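Local structure of pirin-like protein (Geobacillus kaustophilus, 2P17) at residues Pro20-Leu28 with Leu41-Phe52; Ile60-Leu71 with Leu83-Gly94. The protein is of unknown function but belongs to the pirin family of the cupin superfamily and binds one iron ion per subunit. All coordinates share one frame; numbering follows the deposited sequence.

Contact 1: Pro20-Leu28 with Leu41-Phe52; sequences PIHRSGSVL and LLMEDIFERGTF
His22 and Asp45 meet on one face of an antiparallel strand pair in the N-terminal half of this pirin, a cupin-type beta fold. The bond from His22 NE2 to Asp45 OD1 is short, 2.7 Å, and nearly straight at 173°; the oxygen lies in the plane of the imidazole but receives the N-H on its anti side, somewhat out of the carboxylate plane. With CG anti to the backbone N (chi1 -176°), the His22 ring is carried along the neighbouring strand, where two more groups pack against it and probably limit its rotation. The methyl CG2 of Thr51 sits over one ring face, a CH-pi contact 4.0 Å from the centroid, and the edge of Phe52 turns toward a face of the imidazole in a T-shaped pair, planes at 72°. Thr51 is in turn set by a type II turn from Glu48 to Thr51, in which its OG1 donates to Glu48 O at 2.7 Å. Ile21 lays CD1 against the same hydroxyl, 3.5 Å from Thr51 OG1. On the reverse face, Arg23 and Glu44 find their polar partners outside the pair, Arg23 NE at Thr17 and Glu44 OE2 at His110. The strands themselves are held by backbone bonds: Arg23 and Ile46 exchange two, as do Gly25 and Glu44. The register slips by one residue at the far end, where Val27 and Leu28 both face Leu42 in a classic beta bulge. There Leu42 O takes two N-H groups, Val27 N at 2.9 Å and Leu28 N at 3.1 Å.

Contact 2: Ile60-Leu71 with Leu83-Gly94; sequences IETVTYVISGEL and LGPGDVQWMTAG
Val63 and Trp90 form the dense centre of this antiparallel pairing: the methyl CG2 of Val63 stands 3.5 Å from the centroid of the six-membered ring, only 11° off its normal. The indole edge meets Glu61, whose OE1 takes a weak bond from Trp90 NE1, while Glu61 OE2 accepts Thr92 OG1 at 2.6 Å on its anti lone pair. Were Trp90 an alanine, the Val63 methyl would probably lose the ring face it rests on and Glu61 OE1 its indole N-H. On the other face Gln89 lies alongside Thr64 and sends NE2 to Thr64 OG1 at 3.1 Å, the bond straight and in the amide plane; Gln89 OE1 accepts the hydroxyl of Tyr129, and Thr64 OG1 also meets Gln113. The solvent side lies at Glu70 and Pro85, although the Val66 backbone still bonds to Asp87 and Gly86 nearby. Pro85 CD lies 3.3 Å from Gly69 O, a buried carbonyl that finds no polar partner, and a bend at chi2 (-67°) turns the Glu70 carboxylate toward Gly84 CA and Pro85 CD. Gln89 NE2 also bonds Glu101, a predicted iron ligand, and the bound iron is about 5 Å from the Thr62 side chain, consistent with this face lining the metal pocket of the pirin cupin barrel.

In the fold
Contact 1 and contact 2 follow one another along the chain, their centres about 13 Å apart, and strand 109-117 joins them by pairing with both 39-47 and 60-66. They also touch directly, Phe47 CZ lying 3.9 Å from Leu71 CD1. Both approach the iron, held by His57 and His99 in this structure: the side chain of Phe52 in contact 1 comes within about 7 Å of it, and Thr62 in contact 2 is the nearer of the two. Glu101, a predicted further ligand, has Phe47 about 5 Å and Gln89 about 3 Å away, side chain to side chain. The arrangement is consistent with separate strand pairings of a cupin supplying second-shell groups to one metal pocket.

Contact 1: Pro20-Leu28 with Leu41-Phe52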
loop_
_atom_site.group_PDB
_atom_site.type_symbol
_atom_site.label_atom_id
_atom_site.label_comp_id
_atom_site.label_asym_id
_atom_site.label_seq_id
_atom_site.Cartn_x
_atom_site.Cartn_y
_atom_site.Cartn_z
ATOM N N PRO A 20 13.170 18.196 -13.184
ATOM C CA PRO A 20 14.113 17.325 -13.875
ATOM C C PRO A 20 14.502 16.081 -13.062
ATOM O O PRO A 20 15.027 15.115 -13.627
ATOM C CB PRO A 20 15.335 18.227 -14.070
ATOM C CG PRO A 20 14.796 19.613 -14.007
ATOM C CD PRO A 20 13.697 19.561 -13.014
ATOM N N ILE A 21 14.236 16.104 -11.761
ATOM C CA ILE A 21 14.606 14.978 -10.883
ATOM C C ILE A 21 13.402 14.282 -10.237
ATOM O O ILE A 21 13.574 13.402 -9.383
ATOM C CB ILE A 21 15.642 15.413 -9.797
ATOM C CG1 ILE A 21 15.093 16.532 -8.898
ATOM C CG2 ILE A 21 16.967 15.820 -10.459
ATOM C CD1 ILE A 21 15.966 16.832 -7.682
ATOM N N HIS A 22 12.189 14.650 -10.652
ATOM C CA HIS A 22 10.989 14.154 -9.975
ATOM C C HIS A 22 9.763 14.089 -10.872
ATOM O O HIS A 22 9.335 15.092 -11.443
ATOM C CB HIS A 22 10.702 15.035 -8.750
ATOM C CG HIS A 22 9.553 14.583 -7.905
ATOM N ND1 HIS A 22 8.803 15.460 -7.152
ATOM C CD2 HIS A 22 9.043 13.352 -7.666
ATOM C CE1 HIS A 22 7.876 14.791 -6.490
ATOM N NE2 HIS A 22 7.988 13.512 -6.796
ATOM N N ARG A 23 9.226 12.880 -11.009
ATOM C CA ARG A 23 7.943 12.647 -11.664
ATOM C C ARG A 23 7.007 12.032 -10.631
ATOM O O ARG A 23 7.450 11.306 -9.741
ATOM C CB ARG A 23 8.094 11.691 -12.849
ATOM C CG ARG A 23 8.975 12.219 -13.965
ATOM C CD ARG A 23 8.924 11.320 -15.191
ATOM N NE ARG A 23 7.693 11.516 -15.957
ATOM C CZ ARG A 23 6.736 10.602 -16.119
ATOM N NH1 ARG A 23 6.856 9.392 -15.589
ATOM N NH2 ARG A 23 5.660 10.897 -16.838
ATOM N N SER A 24 5.718 12.316 -10.744
ATOM C CA SER A 24 4.778 11.769 -9.764
ATOM C C SER A 24 3.404 11.481 -10.334
ATOM O O SER A 24 3.023 12.037 -11.365
ATOM C CB SER A 24 4.646 12.682 -8.537
ATOM O OG SER A 24 4.113 13.939 -8.908
ATOM N N GLY A 25 2.666 10.617 -9.638
ATOM C CA GLY A 25 1.288 10.300 -10.054
ATOM C C GLY A 25 0.403 10.090 -8.854
ATOM O O GLY A 25 0.839 9.503 -7.868
ATOM N N SER A 26 -0.827 10.591 -8.929
ATOM C CA SER A 26 -1.805 10.396 -7.859
ATOM C C SER A 26 -2.585 9.112 -8.099
ATOM O O SER A 26 -3.205 8.939 -9.154
ATOM C CB SER A 26 -2.758 11.593 -7.729
ATOM O OG SER A 26 -2.212 12.559 -6.839
ATOM N N VAL A 27 -2.501 8.197 -7.139
ATOM C CA VAL A 27 -3.229 6.931 -7.215
ATOM C C VAL A 27 -4.547 7.079 -6.451
ATOM O O VAL A 27 -5.631 6.786 -6.968
ATOM C CB VAL A 27 -2.375 5.745 -6.700
ATOM C CG1 VAL A 27 -3.071 4.418 -6.985
ATOM C CG2 VAL A 27 -0.962 5.756 -7.329
ATOM N N LEU A 28 -4.433 7.541 -5.212
ATOM C CA LEU A 28 -5.566 8.009 -4.437
ATOM C C LEU A 28 -5.311 9.484 -4.209
ATOM O O LEU A 28 -4.326 9.855 -3.543
ATOM C CB LEU A 28 -5.653 7.278 -3.083
ATOM C CG LEU A 28 -6.435 5.964 -3.006
ATOM C CD1 LEU A 28 -5.815 4.876 -3.869
ATOM C CD2 LEU A 28 -6.549 5.502 -1.546
ATOM N N LEU A 41 -4.274 9.149 1.128
ATOM C CA LEU A 41 -3.722 9.352 -0.204
ATOM C C LEU A 41 -2.738 8.238 -0.531
ATOM O O LEU A 41 -2.258 7.530 0.358
ATOM C CB LEU A 41 -3.073 10.736 -0.365
ATOM C CG LEU A 41 -1.831 11.102 0.436
ATOM C CD1 LEU A 41 -0.556 10.545 -0.196
ATOM C CD2 LEU A 41 -1.716 12.631 0.550
ATOM N N LEU A 42 -2.473 8.072 -1.820
ATOM C CA LEU A 42 -1.425 7.167 -2.272
ATOM C C LEU A 42 -0.778 7.830 -3.472
ATOM O O LEU A 42 -1.460 8.118 -4.458
ATOM C CB LEU A 42 -1.992 5.801 -2.669
ATOM C CG LEU A 42 -0.965 4.806 -3.235
ATOM C CD1 LEU A 42 0.173 4.489 -2.257
ATOM C CD2 LEU A 42 -1.670 3.523 -3.644
HETATM N N MSE A 43 0.520 8.079 -3.359
HETATM C CA MSE A 43 1.275 8.796 -4.380
HETATM C C MSE A 43 2.387 7.918 -4.934
HETATM O O MSE A 43 3.088 7.243 -4.172
HETATM C CB MSE A 43 1.881 10.046 -3.755
HETATM C CG MSE A 43 2.644 10.916 -4.710
HETATM SE SE MSE A 43 2.914 12.641 -3.906
HETATM C CE MSE A 43 1.051 13.141 -3.672
ATOM N N GLU A 44 2.540 7.942 -6.258
ATOM C CA GLU A 44 3.646 7.287 -6.937
ATOM C C GLU A 44 4.695 8.335 -7.247
ATOM O O GLU A 44 4.370 9.401 -7.764
ATOM C CB GLU A 44 3.172 6.625 -8.232
ATOM C CG GLU A 44 4.294 5.962 -9.030
ATOM C CD GLU A 44 3.896 5.611 -10.459
ATOM O OE1 GLU A 44 3.063 6.324 -11.069
ATOM O OE2 GLU A 44 4.441 4.619 -10.980
ATOM N N ASP A 45 5.949 8.034 -6.914
ATOM C CA ASP A 45 7.049 8.969 -7.159
ATOM C C ASP A 45 8.210 8.275 -7.837
ATOM O O ASP A 45 8.544 7.135 -7.510
ATOM C CB ASP A 45 7.532 9.594 -5.852
ATOM C CG ASP A 45 6.501 10.514 -5.238
ATOM O OD1 ASP A 45 6.372 11.661 -5.713
ATOM O OD2 ASP A 45 5.830 10.090 -4.277
ATOM N N ILE A 46 8.808 8.968 -8.803
ATOM C CA ILE A 46 10.081 8.562 -9.369
ATOM C C ILE A 46 11.008 9.743 -9.139
ATOM O O ILE A 46 10.754 10.838 -9.657
ATOM C CB ILE A 46 9.960 8.254 -10.879
ATOM C CG1 ILE A 46 8.945 7.128 -11.114
ATOM C CG2 ILE A 46 11.342 7.924 -11.465
ATOM C CD1 ILE A 46 8.633 6.869 -12.563
ATOM N N PHE A 47 12.066 9.550 -8.357
ATOM C CA PHE A 47 12.853 10.694 -7.906
ATOM C C PHE A 47 14.327 10.402 -7.683
ATOM O O PHE A 47 14.717 9.252 -7.462
ATOM C CB PHE A 47 12.205 11.393 -6.693
ATOM C CG PHE A 47 12.051 10.521 -5.467
ATOM C CD1 PHE A 47 12.791 10.782 -4.323
ATOM C CD2 PHE A 47 11.136 9.466 -5.447
ATOM C CE1 PHE A 47 12.636 10.010 -3.184
ATOM C CE2 PHE A 47 10.972 8.675 -4.309
ATOM C CZ PHE A 47 11.733 8.947 -3.168
ATOM N N GLU A 48 15.134 11.458 -7.769
ATOM C CA GLU A 48 16.571 11.367 -7.551
ATOM C C GLU A 48 16.975 12.065 -6.257
ATOM O O GLU A 48 16.165 12.757 -5.630
ATOM C CB GLU A 48 17.323 11.962 -8.752
ATOM C CG GLU A 48 17.078 11.192 -10.059
ATOM C CD GLU A 48 17.625 11.879 -11.302
ATOM O OE1 GLU A 48 18.781 12.370 -11.281
ATOM O OE2 GLU A 48 16.896 11.907 -12.317
ATOM N N ARG A 49 18.227 11.865 -5.857
ATOM C CA ARG A 49 18.786 12.474 -4.654
ATOM C C ARG A 49 18.602 13.989 -4.686
ATOM O O ARG A 49 18.865 14.642 -5.704
ATOM C CB ARG A 49 20.271 12.126 -4.519
ATOM C CG ARG A 49 20.875 12.442 -3.161
ATOM C CD ARG A 49 22.206 11.729 -2.993
ATOM N NE ARG A 49 22.837 11.974 -1.694
ATOM C CZ ARG A 49 22.570 11.300 -0.577
ATOM N NH1 ARG A 49 21.665 10.321 -0.559
ATOM N NH2 ARG A 49 23.221 11.607 0.539
ATOM N N GLY A 50 18.122 14.524 -3.566
ATOM C CA GLY A 50 17.925 15.965 -3.399
ATOM C C GLY A 50 16.520 16.468 -3.675
ATOM O O GLY A 50 16.242 17.661 -3.524
ATOM N N THR A 51 15.628 15.563 -4.082
ATOM C CA THR A 51 14.258 15.935 -4.434
ATOM C C THR A 51 13.492 16.543 -3.256
ATOM O O THR A 51 12.919 17.635 -3.374
ATOM C CB THR A 51 13.466 14.728 -4.990
ATOM O OG1 THR A 51 14.054 14.298 -6.224
ATOM C CG2 THR A 51 12.017 15.107 -5.242
ATOM N N PHE A 52 13.477 15.825 -2.137
ATOM C CA PHE A 52 12.677 16.223 -0.988
ATOM C C PHE A 52 13.491 16.889 0.110
ATOM O O PHE A 52 14.687 16.647 0.258
ATOM C CB PHE A 52 11.919 15.022 -0.425
ATOM C CG PHE A 52 10.918 14.449 -1.376
ATOM C CD1 PHE A 52 9.791 15.182 -1.743
ATOM C CD2 PHE A 52 11.094 13.179 -1.912
ATOM C CE1 PHE A 52 8.861 14.658 -2.637
ATOM C CE2 PHE A 52 10.176 12.654 -2.797
ATOM C CZ PHE A 52 9.056 13.386 -3.158
#

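Contact 2: Ile60-Leu71 with Leu83-Gly94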
loop_
_atom_site.group_PDB
_atom_site.type_symbol
_atom_site.label_atom_id
_atom_site.label_comp_id
_atom_site.label_asym_id
_atom_site.label_seq_id
_atom_site.Cartn_x
_atom_site.Cartn_y
_atom_site.Cartn_z
ATOM N N ILE A 60 -0.952 10.929 11.545
ATOM C CA ILE A 60 -1.082 9.984 10.426
ATOM C C ILE A 60 0.024 8.946 10.519
ATOM O O ILE A 60 0.926 9.059 11.356
ATOM C CB ILE A 60 -1.015 10.687 9.033
ATOM C CG1 ILE A 60 0.385 11.260 8.748
ATOM C CG2 ILE A 60 -2.123 11.741 8.900
ATOM C CD1 ILE A 60 0.556 11.718 7.279
ATOM N N GLU A 61 -0.085 7.914 9.689
ATOM C CA GLU A 61 1.032 7.027 9.381
ATOM C C GLU A 61 1.349 7.123 7.893
ATOM O O GLU A 61 0.464 7.376 7.075
ATOM C CB GLU A 61 0.712 5.573 9.717
ATOM C CG GLU A 61 0.191 5.358 11.130
ATOM C CD GLU A 61 0.090 3.887 11.442
ATOM O OE1 GLU A 61 -0.828 3.226 10.893
ATOM O OE2 GLU A 61 0.937 3.379 12.190
ATOM N N THR A 62 2.615 6.929 7.542
ATOM C CA THR A 62 2.986 6.804 6.136
ATOM C C THR A 62 3.602 5.440 5.900
ATOM O O THR A 62 4.315 4.911 6.760
ATOM C CB THR A 62 3.958 7.885 5.668
ATOM O OG1 THR A 62 5.200 7.741 6.356
ATOM C CG2 THR A 62 3.388 9.281 5.936
ATOM N N VAL A 63 3.304 4.862 4.741
ATOM C CA VAL A 63 3.799 3.533 4.404
ATOM C C VAL A 63 4.404 3.600 3.024
ATOM O O VAL A 63 3.694 3.916 2.062
ATOM C CB VAL A 63 2.674 2.493 4.423
ATOM C CG1 VAL A 63 3.252 1.110 4.147
ATOM C CG2 VAL A 63 1.970 2.468 5.790
ATOM N N THR A 64 5.706 3.313 2.932
ATOM C CA THR A 64 6.424 3.397 1.659
ATOM C C THR A 64 6.732 2.009 1.144
ATOM O O THR A 64 7.200 1.167 1.903
ATOM C CB THR A 64 7.774 4.115 1.825
ATOM O OG1 THR A 64 7.608 5.296 2.620
ATOM C CG2 THR A 64 8.365 4.504 0.471
ATOM N N TYR A 65 6.429 1.765 -0.132
ATOM C CA TYR A 65 6.884 0.568 -0.830
ATOM C C TYR A 65 7.859 1.006 -1.918
ATOM O O TYR A 65 7.529 1.868 -2.738
ATOM C CB TYR A 65 5.704 -0.219 -1.433
ATOM C CG TYR A 65 6.148 -1.389 -2.307
ATOM C CD1 TYR A 65 6.276 -2.673 -1.778
ATOM C CD2 TYR A 65 6.448 -1.198 -3.650
ATOM C CE1 TYR A 65 6.694 -3.741 -2.567
ATOM C CE2 TYR A 65 6.876 -2.262 -4.460
ATOM C CZ TYR A 65 6.998 -3.524 -3.911
ATOM O OH TYR A 65 7.422 -4.568 -4.719
ATOM N N VAL A 66 9.062 0.440 -1.908
ATOM C CA VAL A 66 10.053 0.773 -2.932
ATOM C C VAL A 66 9.933 -0.210 -4.091
ATOM O O VAL A 66 10.148 -1.415 -3.921
ATOM C CB VAL A 66 11.493 0.795 -2.349
ATOM C CG1 VAL A 66 12.515 0.999 -3.446
ATOM C CG2 VAL A 66 11.615 1.892 -1.305
ATOM N N ILE A 67 9.556 0.298 -5.260
ATOM C CA ILE A 67 9.451 -0.546 -6.450
ATOM C C ILE A 67 10.846 -0.848 -6.972
ATOM O O ILE A 67 11.182 -2.011 -7.240
ATOM C CB ILE A 67 8.581 0.114 -7.548
ATOM C CG1 ILE A 67 7.189 0.464 -7.004
ATOM C CG2 ILE A 67 8.482 -0.803 -8.785
ATOM C CD1 ILE A 67 6.353 1.358 -7.930
ATOM N N SER A 68 11.664 0.199 -7.103
ATOM C CA SER A 68 13.024 0.058 -7.588
ATOM C C SER A 68 13.896 1.170 -7.019
ATOM O O SER A 68 13.392 2.201 -6.552
ATOM C CB SER A 68 13.063 0.065 -9.119
ATOM O OG SER A 68 12.606 1.303 -9.638
ATOM N N GLY A 69 15.206 0.959 -7.049
ATOM C CA GLY A 69 16.155 1.924 -6.512
ATOM C C GLY A 69 16.487 1.688 -5.050
ATOM O O GLY A 69 15.928 0.790 -4.410
ATOM N N GLU A 70 17.417 2.489 -4.540
ATOM C CA GLU A 70 17.881 2.369 -3.166
ATOM C C GLU A 70 17.526 3.647 -2.428
ATOM O O GLU A 70 17.960 4.735 -2.815
ATOM C CB GLU A 70 19.390 2.114 -3.117
ATOM C CG GLU A 70 19.844 0.858 -3.877
ATOM C CD GLU A 70 19.362 -0.455 -3.259
ATOM O OE1 GLU A 70 19.062 -0.492 -2.044
ATOM O OE2 GLU A 70 19.297 -1.466 -3.999
ATOM N N LEU A 71 16.713 3.506 -1.383
ATOM C CA LEU A 71 16.205 4.658 -0.637
ATOM C C LEU A 71 16.879 4.810 0.726
ATOM O O LEU A 71 17.046 3.830 1.447
ATOM C CB LEU A 71 14.682 4.548 -0.454
ATOM C CG LEU A 71 13.910 5.728 0.155
ATOM C CD1 LEU A 71 14.062 6.977 -0.700
ATOM C CD2 LEU A 71 12.442 5.388 0.323
ATOM N N LEU A 83 16.165 1.293 2.494
ATOM C CA LEU A 83 15.227 0.378 1.846
ATOM C C LEU A 83 15.720 0.088 0.452
ATOM O O LEU A 83 16.236 0.979 -0.217
ATOM C CB LEU A 83 13.822 0.983 1.723
ATOM C CG LEU A 83 12.843 1.102 2.900
ATOM C CD1 LEU A 83 11.499 1.577 2.402
ATOM C CD2 LEU A 83 12.674 -0.182 3.698
ATOM N N GLY A 84 15.551 -1.157 0.021
ATOM C CA GLY A 84 15.840 -1.524 -1.365
ATOM C C GLY A 84 14.596 -1.998 -2.094
ATOM O O GLY A 84 13.484 -1.945 -1.541
ATOM N N PRO A 85 14.763 -2.451 -3.350
ATOM C CA PRO A 85 13.633 -2.915 -4.142
ATOM C C PRO A 85 12.810 -3.978 -3.431
ATOM O O PRO A 85 13.358 -4.973 -2.961
ATOM C CB PRO A 85 14.301 -3.481 -5.404
ATOM C CG PRO A 85 15.508 -2.653 -5.546
ATOM C CD PRO A 85 16.011 -2.481 -4.132
ATOM N N GLY A 86 11.503 -3.736 -3.346
ATOM C CA GLY A 86 10.583 -4.677 -2.715
ATOM C C GLY A 86 10.381 -4.499 -1.222
ATOM O O GLY A 86 9.564 -5.199 -0.632
ATOM N N ASP A 87 11.122 -3.574 -0.616
ATOM C CA ASP A 87 11.041 -3.342 0.828
ATOM C C ASP A 87 9.992 -2.293 1.170
ATOM O O ASP A 87 9.616 -1.469 0.333
ATOM C CB ASP A 87 12.397 -2.881 1.374
ATOM C CG ASP A 87 13.470 -3.960 1.302
ATOM O OD1 ASP A 87 13.133 -5.168 1.337
ATOM O OD2 ASP A 87 14.661 -3.575 1.218
ATOM N N VAL A 88 9.539 -2.335 2.422
ATOM C CA VAL A 88 8.505 -1.422 2.917
ATOM C C VAL A 88 8.964 -0.789 4.227
ATOM O O VAL A 88 9.752 -1.373 4.968
ATOM C CB VAL A 88 7.152 -2.188 3.088
ATOM C CG1 VAL A 88 6.110 -1.395 3.886
ATOM C CG2 VAL A 88 6.580 -2.576 1.711
ATOM N N GLN A 89 8.528 0.439 4.477
ATOM C CA GLN A 89 8.657 1.020 5.811
ATOM C C GLN A 89 7.315 1.573 6.272
ATOM O O GLN A 89 6.506 2.044 5.458
ATOM C CB GLN A 89 9.748 2.097 5.869
ATOM C CG GLN A 89 9.450 3.294 4.979
ATOM C CD GLN A 89 10.645 4.230 4.767
ATOM O OE1 GLN A 89 11.717 4.051 5.343
ATOM N NE2 GLN A 89 10.444 5.244 3.928
ATOM N N TRP A 90 7.101 1.525 7.578
ATOM C CA TRP A 90 5.848 1.935 8.191
ATOM C C TRP A 90 6.200 2.978 9.244
ATOM O O TRP A 90 6.826 2.655 10.257
ATOM C CB TRP A 90 5.192 0.720 8.844
ATOM C CG TRP A 90 3.710 0.814 9.017
ATOM C CD1 TRP A 90 3.020 1.572 9.940
ATOM C CD2 TRP A 90 2.729 0.114 8.252
ATOM N NE1 TRP A 90 1.662 1.370 9.788
ATOM C CE2 TRP A 90 1.459 0.488 8.752
ATOM C CE3 TRP A 90 2.797 -0.796 7.177
ATOM C CZ2 TRP A 90 0.267 -0.011 8.210
ATOM C CZ3 TRP A 90 1.618 -1.290 6.638
ATOM C CH2 TRP A 90 0.366 -0.895 7.156
HETATM N N MSE A 91 5.817 4.226 9.002
HETATM C CA MSE A 91 6.178 5.284 9.928
HETATM C C MSE A 91 4.925 5.846 10.568
HETATM O O MSE A 91 4.060 6.383 9.886
HETATM C CB MSE A 91 6.959 6.388 9.225
HETATM C CG MSE A 91 7.506 7.403 10.212
HETATM SE SE MSE A 91 8.288 8.987 9.402
HETATM C CE MSE A 91 8.691 8.301 7.630
ATOM N N THR A 92 4.829 5.696 11.882
ATOM C CA THR A 92 3.736 6.287 12.646
ATOM C C THR A 92 4.180 7.672 13.092
ATOM O O THR A 92 5.110 7.795 13.891
ATOM C CB THR A 92 3.391 5.423 13.870
ATOM O OG1 THR A 92 3.155 4.079 13.430
ATOM C CG2 THR A 92 2.159 5.957 14.603
ATOM N N ALA A 93 3.525 8.712 12.583
ATOM C CA ALA A 93 3.923 10.078 12.956
ATOM C C ALA A 93 3.380 10.472 14.328
ATOM O O ALA A 93 4.083 11.128 15.091
ATOM C CB ALA A 93 3.488 11.077 11.906
ATOM N N GLY A 94 2.143 10.077 14.623
ATOM C CA GLY A 94 1.498 10.371 15.903
ATOM C C GLY A 94 1.633 11.830 16.309
ATOM O O GLY A 94 1.345 12.733 15.525
#